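Local coordinates for protein probable zinc protease (Pseudomonas aeruginosa, PDB 4NNZ) that probably serves as one subunit of a heterodimeric zinc metallopeptidase of the M16 family, helping to cleave peptide bonds, at residues Gly290-Asp302 against Val312-Thr324. Numbering follows the deposited sequence.
Sequences GEELVAGASTYYD and VLSATPNVQKGKT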
loop_
_atom_site.group_PDB
_atom_site.type_symbol
_atom_site.label_atom_id
_atom_site.label_comp_id
_atom_site.label_asym_id
_atom_site.label_seq_id
_atom_site.Cartn_x
_atom_site.Cartn_y
_atom_site.Cartn_z
ATOM N N GLY A 290 40.059 2.633 -9.844
ATOM C CA GLY A 290 39.970 3.306 -11.118
ATOM C C GLY A 290 39.279 4.642 -11.096
ATOM O O GLY A 290 39.195 5.306 -12.086
ATOM N N GLU A 291 38.746 5.016 -9.960
ATOM C CA GLU A 291 38.091 6.285 -9.836
ATOM C C GLU A 291 37.889 6.574 -8.396
ATOM O O GLU A 291 37.761 7.697 -8.017
ATOM C CB GLU A 291 36.779 6.272 -10.532
ATOM C CG GLU A 291 36.664 7.306 -11.599
ATOM C CD GLU A 291 35.412 7.122 -12.390
ATOM O OE1 GLU A 291 35.399 6.235 -13.265
ATOM O OE2 GLU A 291 34.445 7.845 -12.119
ATOM N N GLU A 292 37.814 5.526 -7.607
ATOM C CA GLU A 292 37.732 5.637 -6.175
ATOM C C GLU A 292 36.481 6.311 -5.723
ATOM O O GLU A 292 36.435 6.856 -4.657
ATOM C CB GLU A 292 38.912 6.414 -5.644
ATOM C CG GLU A 292 40.166 6.336 -6.483
ATOM C CD GLU A 292 41.099 7.491 -6.215
ATOM O OE1 GLU A 292 40.660 8.484 -5.606
ATOM O OE2 GLU A 292 42.271 7.408 -6.610
ATOM N N LEU A 293 35.451 6.259 -6.530
ATOM C CA LEU A 293 34.186 6.851 -6.171
ATOM C C LEU A 293 33.472 6.222 -4.975
ATOM O O LEU A 293 32.940 6.898 -4.147
ATOM C CB LEU A 293 33.306 6.836 -7.395
ATOM C CG LEU A 293 32.067 7.686 -7.371
ATOM C CD1 LEU A 293 32.441 9.096 -7.033
ATOM C CD2 LEU A 293 31.467 7.627 -8.740
ATOM N N VAL A 294 33.460 4.915 -4.908
ATOM C CA VAL A 294 32.717 4.229 -3.901
ATOM C C VAL A 294 33.644 3.401 -3.059
ATOM O O VAL A 294 34.669 3.003 -3.511
ATOM C CB VAL A 294 31.693 3.313 -4.551
ATOM C CG1 VAL A 294 30.840 4.106 -5.493
ATOM C CG2 VAL A 294 32.382 2.241 -5.339
ATOM N N ALA A 295 33.314 3.232 -1.800
ATOM C CA ALA A 295 33.904 2.222 -0.953
ATOM C C ALA A 295 33.525 0.804 -1.317
ATOM O O ALA A 295 34.327 -0.096 -1.258
ATOM C CB ALA A 295 33.538 2.492 0.484
ATOM N N GLY A 296 32.251 0.608 -1.604
ATOM C CA GLY A 296 31.731 -0.658 -2.059
ATOM C C GLY A 296 30.470 -0.411 -2.826
ATOM O O GLY A 296 29.890 0.608 -2.691
ATOM N N ALA A 297 30.085 -1.333 -3.672
ATOM C CA ALA A 297 28.873 -1.214 -4.416
ATOM C C ALA A 297 28.335 -2.580 -4.760
ATOM O O ALA A 297 29.071 -3.456 -5.102
ATOM C CB ALA A 297 29.116 -0.396 -5.659
ATOM N N SER A 298 27.036 -2.750 -4.679
ATOM C CA SER A 298 26.420 -4.019 -4.976
ATOM C C SER A 298 25.151 -3.908 -5.775
ATOM O O SER A 298 24.679 -2.838 -6.039
ATOM C CB SER A 298 26.157 -4.787 -3.723
ATOM O OG SER A 298 25.423 -4.009 -2.842
ATOM N N THR A 299 24.642 -5.049 -6.188
ATOM C CA THR A 299 23.386 -5.138 -6.872
ATOM C C THR A 299 22.616 -6.329 -6.373
ATOM O O THR A 299 23.178 -7.314 -5.970
ATOM C CB THR A 299 23.537 -5.267 -8.393
ATOM O OG1 THR A 299 23.940 -6.579 -8.718
ATOM C CG2 THR A 299 24.528 -4.362 -8.904
ATOM N N TYR A 300 21.310 -6.204 -6.358
ATOM C CA TYR A 300 20.470 -7.316 -6.080
ATOM C C TYR A 300 19.263 -7.249 -6.982
ATOM O O TYR A 300 18.703 -6.221 -7.134
ATOM C CB TYR A 300 20.106 -7.290 -4.608
ATOM C CG TYR A 300 19.057 -8.273 -4.177
ATOM C CD1 TYR A 300 19.331 -9.612 -4.057
ATOM C CD2 TYR A 300 17.785 -7.849 -3.880
ATOM C CE1 TYR A 300 18.362 -10.503 -3.661
ATOM C CE2 TYR A 300 16.812 -8.731 -3.490
ATOM C CZ TYR A 300 17.101 -10.054 -3.372
ATOM O OH TYR A 300 16.106 -10.906 -2.959
ATOM N N TYR A 301 18.916 -8.329 -7.648
ATOM C CA TYR A 301 17.681 -8.431 -8.411
ATOM C C TYR A 301 17.089 -9.817 -8.299
ATOM O O TYR A 301 17.723 -10.748 -8.700
ATOM C CB TYR A 301 17.980 -8.144 -9.871
ATOM C CG TYR A 301 16.871 -8.444 -10.835
ATOM C CD1 TYR A 301 15.623 -7.939 -10.644
ATOM C CD2 TYR A 301 17.088 -9.210 -11.945
ATOM C CE1 TYR A 301 14.617 -8.197 -11.508
ATOM C CE2 TYR A 301 16.082 -9.469 -12.824
ATOM C CZ TYR A 301 14.847 -8.947 -12.590
ATOM O OH TYR A 301 13.830 -9.173 -13.434
ATOM N N ASP A 302 15.881 -9.962 -7.780
ATOM C CA ASP A 302 15.238 -11.260 -7.754
ATOM C C ASP A 302 14.340 -11.410 -8.945
ATOM O O ASP A 302 13.384 -10.719 -9.081
ATOM C CB ASP A 302 14.420 -11.454 -6.494
ATOM C CG ASP A 302 13.833 -12.835 -6.394
ATOM O OD1 ASP A 302 13.854 -13.558 -7.377
ATOM O OD2 ASP A 302 13.338 -13.211 -5.333
ATOM N N VAL A 312 18.249 -3.487 -8.021
ATOM C CA VAL A 312 18.774 -2.668 -6.969
ATOM C C VAL A 312 20.258 -2.416 -6.972
ATOM O O VAL A 312 21.035 -3.261 -7.230
ATOM C CB VAL A 312 18.336 -3.189 -5.604
ATOM C CG1 VAL A 312 18.818 -2.284 -4.513
ATOM C CG2 VAL A 312 16.844 -3.237 -5.548
ATOM N N LEU A 313 20.627 -1.198 -6.674
ATOM C CA LEU A 313 22.005 -0.814 -6.595
ATOM C C LEU A 313 22.327 -0.262 -5.227
ATOM O O LEU A 313 21.568 0.456 -4.650
ATOM C CB LEU A 313 22.306 0.221 -7.648
ATOM C CG LEU A 313 22.635 -0.362 -8.998
ATOM C CD1 LEU A 313 21.453 -0.287 -9.920
ATOM C CD2 LEU A 313 23.821 0.339 -9.591
ATOM N N SER A 314 23.465 -0.651 -4.702
ATOM C CA SER A 314 23.921 -0.162 -3.435
ATOM C C SER A 314 25.367 0.300 -3.471
ATOM O O SER A 314 26.222 -0.435 -3.869
ATOM C CB SER A 314 23.787 -1.273 -2.450
ATOM O OG SER A 314 23.182 -0.818 -1.308
ATOM N N ALA A 315 25.637 1.510 -3.056
ATOM C CA ALA A 315 26.999 1.947 -2.986
ATOM C C ALA A 315 27.194 2.793 -1.787
ATOM O O ALA A 315 26.311 3.459 -1.377
ATOM C CB ALA A 315 27.364 2.717 -4.227
ATOM N N THR A 316 28.371 2.762 -1.230
ATOM C CA THR A 316 28.703 3.670 -0.184
ATOM C C THR A 316 29.863 4.481 -0.701
ATOM O O THR A 316 30.648 3.996 -1.471
ATOM C CB THR A 316 28.984 2.954 1.136
ATOM O OG1 THR A 316 30.236 2.310 1.065
ATOM C CG2 THR A 316 27.964 1.922 1.382
ATOM N N PRO A 317 29.934 5.744 -0.363
ATOM C CA PRO A 317 30.917 6.637 -0.957
ATOM C C PRO A 317 32.311 6.481 -0.411
ATOM O O PRO A 317 32.438 6.053 0.703
ATOM C CB PRO A 317 30.359 8.010 -0.663
ATOM C CG PRO A 317 29.535 7.835 0.518
ATOM C CD PRO A 317 29.039 6.442 0.548
ATOM N N ASN A 318 33.326 6.849 -1.168
ATOM C CA ASN A 318 34.660 6.731 -0.662
ATOM C C ASN A 318 34.803 7.941 0.181
ATOM O O ASN A 318 35.048 9.011 -0.283
ATOM C CB ASN A 318 35.682 6.765 -1.786
ATOM C CG ASN A 318 37.105 6.862 -1.283
ATOM O OD1 ASN A 318 37.347 7.099 -0.127
ATOM N ND2 ASN A 318 38.044 6.677 -2.156
ATOM N N VAL A 319 34.601 7.742 1.461
ATOM C CA VAL A 319 34.639 8.797 2.433
ATOM C C VAL A 319 36.004 9.412 2.603
ATOM O O VAL A 319 36.119 10.557 2.970
ATOM C CB VAL A 319 34.077 8.329 3.755
ATOM C CG1 VAL A 319 34.137 9.438 4.763
ATOM C CG2 VAL A 319 32.648 7.909 3.559
ATOM N N GLN A 320 37.033 8.634 2.336
ATOM C CA GLN A 320 38.386 9.092 2.492
ATOM C C GLN A 320 38.667 10.239 1.560
ATOM O O GLN A 320 39.345 11.171 1.907
ATOM C CB GLN A 320 39.357 7.964 2.218
ATOM C CG GLN A 320 39.130 6.721 3.049
ATOM C CD GLN A 320 40.070 5.612 2.659
ATOM O OE1 GLN A 320 40.696 5.654 1.598
ATOM N NE2 GLN A 320 40.184 4.615 3.513
ATOM N N LYS A 321 38.111 10.181 0.374
ATOM C CA LYS A 321 38.329 11.213 -0.608
ATOM C C LYS A 321 37.240 12.247 -0.517
ATOM O O LYS A 321 37.120 13.084 -1.372
ATOM C CB LYS A 321 38.359 10.620 -2.008
ATOM C CG LYS A 321 39.571 9.782 -2.310
ATOM C CD LYS A 321 40.525 10.504 -3.241
ATOM C CE LYS A 321 41.288 11.621 -2.533
ATOM N NZ LYS A 321 41.030 12.978 -3.099
ATOM N N GLY A 322 36.432 12.179 0.520
ATOM C CA GLY A 322 35.337 13.103 0.689
ATOM C C GLY A 322 34.328 13.112 -0.431
ATOM O O GLY A 322 33.834 14.147 -0.804
ATOM N N LYS A 323 34.027 11.951 -0.969
ATOM C CA LYS A 323 33.095 11.857 -2.057
ATOM C C LYS A 323 31.667 11.922 -1.586
ATOM O O LYS A 323 31.316 11.282 -0.636
ATOM C CB LYS A 323 33.344 10.581 -2.819
ATOM C CG LYS A 323 34.635 10.593 -3.603
ATOM C CD LYS A 323 34.585 11.597 -4.734
ATOM C CE LYS A 323 35.887 11.653 -5.502
ATOM N NZ LYS A 323 36.287 13.052 -5.817
ATOM N N THR A 324 30.854 12.735 -2.241
ATOM C CA THR A 324 29.444 12.879 -1.894
ATOM C C THR A 324 28.530 11.823 -2.493
ATOM O O THR A 324 28.888 11.175 -3.436
ATOM C CB THR A 324 28.921 14.286 -2.208
ATOM O OG1 THR A 324 28.605 14.390 -3.585
ATOM C CG2 THR A 324 29.948 15.289 -1.913
#
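Y300 and V312 open an antiparallel ladder by exchanging two backbone hydrogen bonds, Y300 N to V312 O (3.1 Å) and V312 N to Y300 O (2.9 Å). S298 and S314 form the next hydrogen-bonded pair, with S314 N giving to S298 O, and further on T316 N gives to G296 O at 3.0 Å. These strands are the arms of a beta hairpin. Strand 294-301 borders the five-stranded sheet within this chain, while strand 309-317 also bonds on its far side to strand 246-253, through L313 with M249 and A315 with L247.

Side chains alternate between the two faces. A297, A315, T299 and L313 share one face, where A297 CB lies 3.8 Å from A315 CB; small methyls probably suit this place, since A297 packs on L283 of helix 282-288 and A315 on V328 of helix 325-341. S298, S314 and T316 share the other face with Y300 and V312, so that face is mixed, with three hydroxyl side chains towards the corner.

At A295 the chain turns a corner, yet pairing continues: A295 N reaches T316 O at 2.8 Å, though the bond is bent (137°). N318 then takes over. Its backbone N gives to L293 O from above the carbonyl plane, and its ND2 gives to E292 O at 3.0 Å, in that carbonyl's plane and on a lone pair. With CG anti to the backbone N (chi1 171°), the amide can lie beside E292. Asparagine suits the place because one amide donates across the contact through ND2 and accepts within its own turn through OD1, in an Asx motif, K321 N coming from above the plane. E292 OE1 meets the aliphatic part of K321, at CD, and stays 5.2 Å from K321 NZ, so any attraction there is probably long-range. Backbone amides and carbonyls do most of the joining, past the corner as well as before it, and one asparagine side chain adds the last bond, to E292 O.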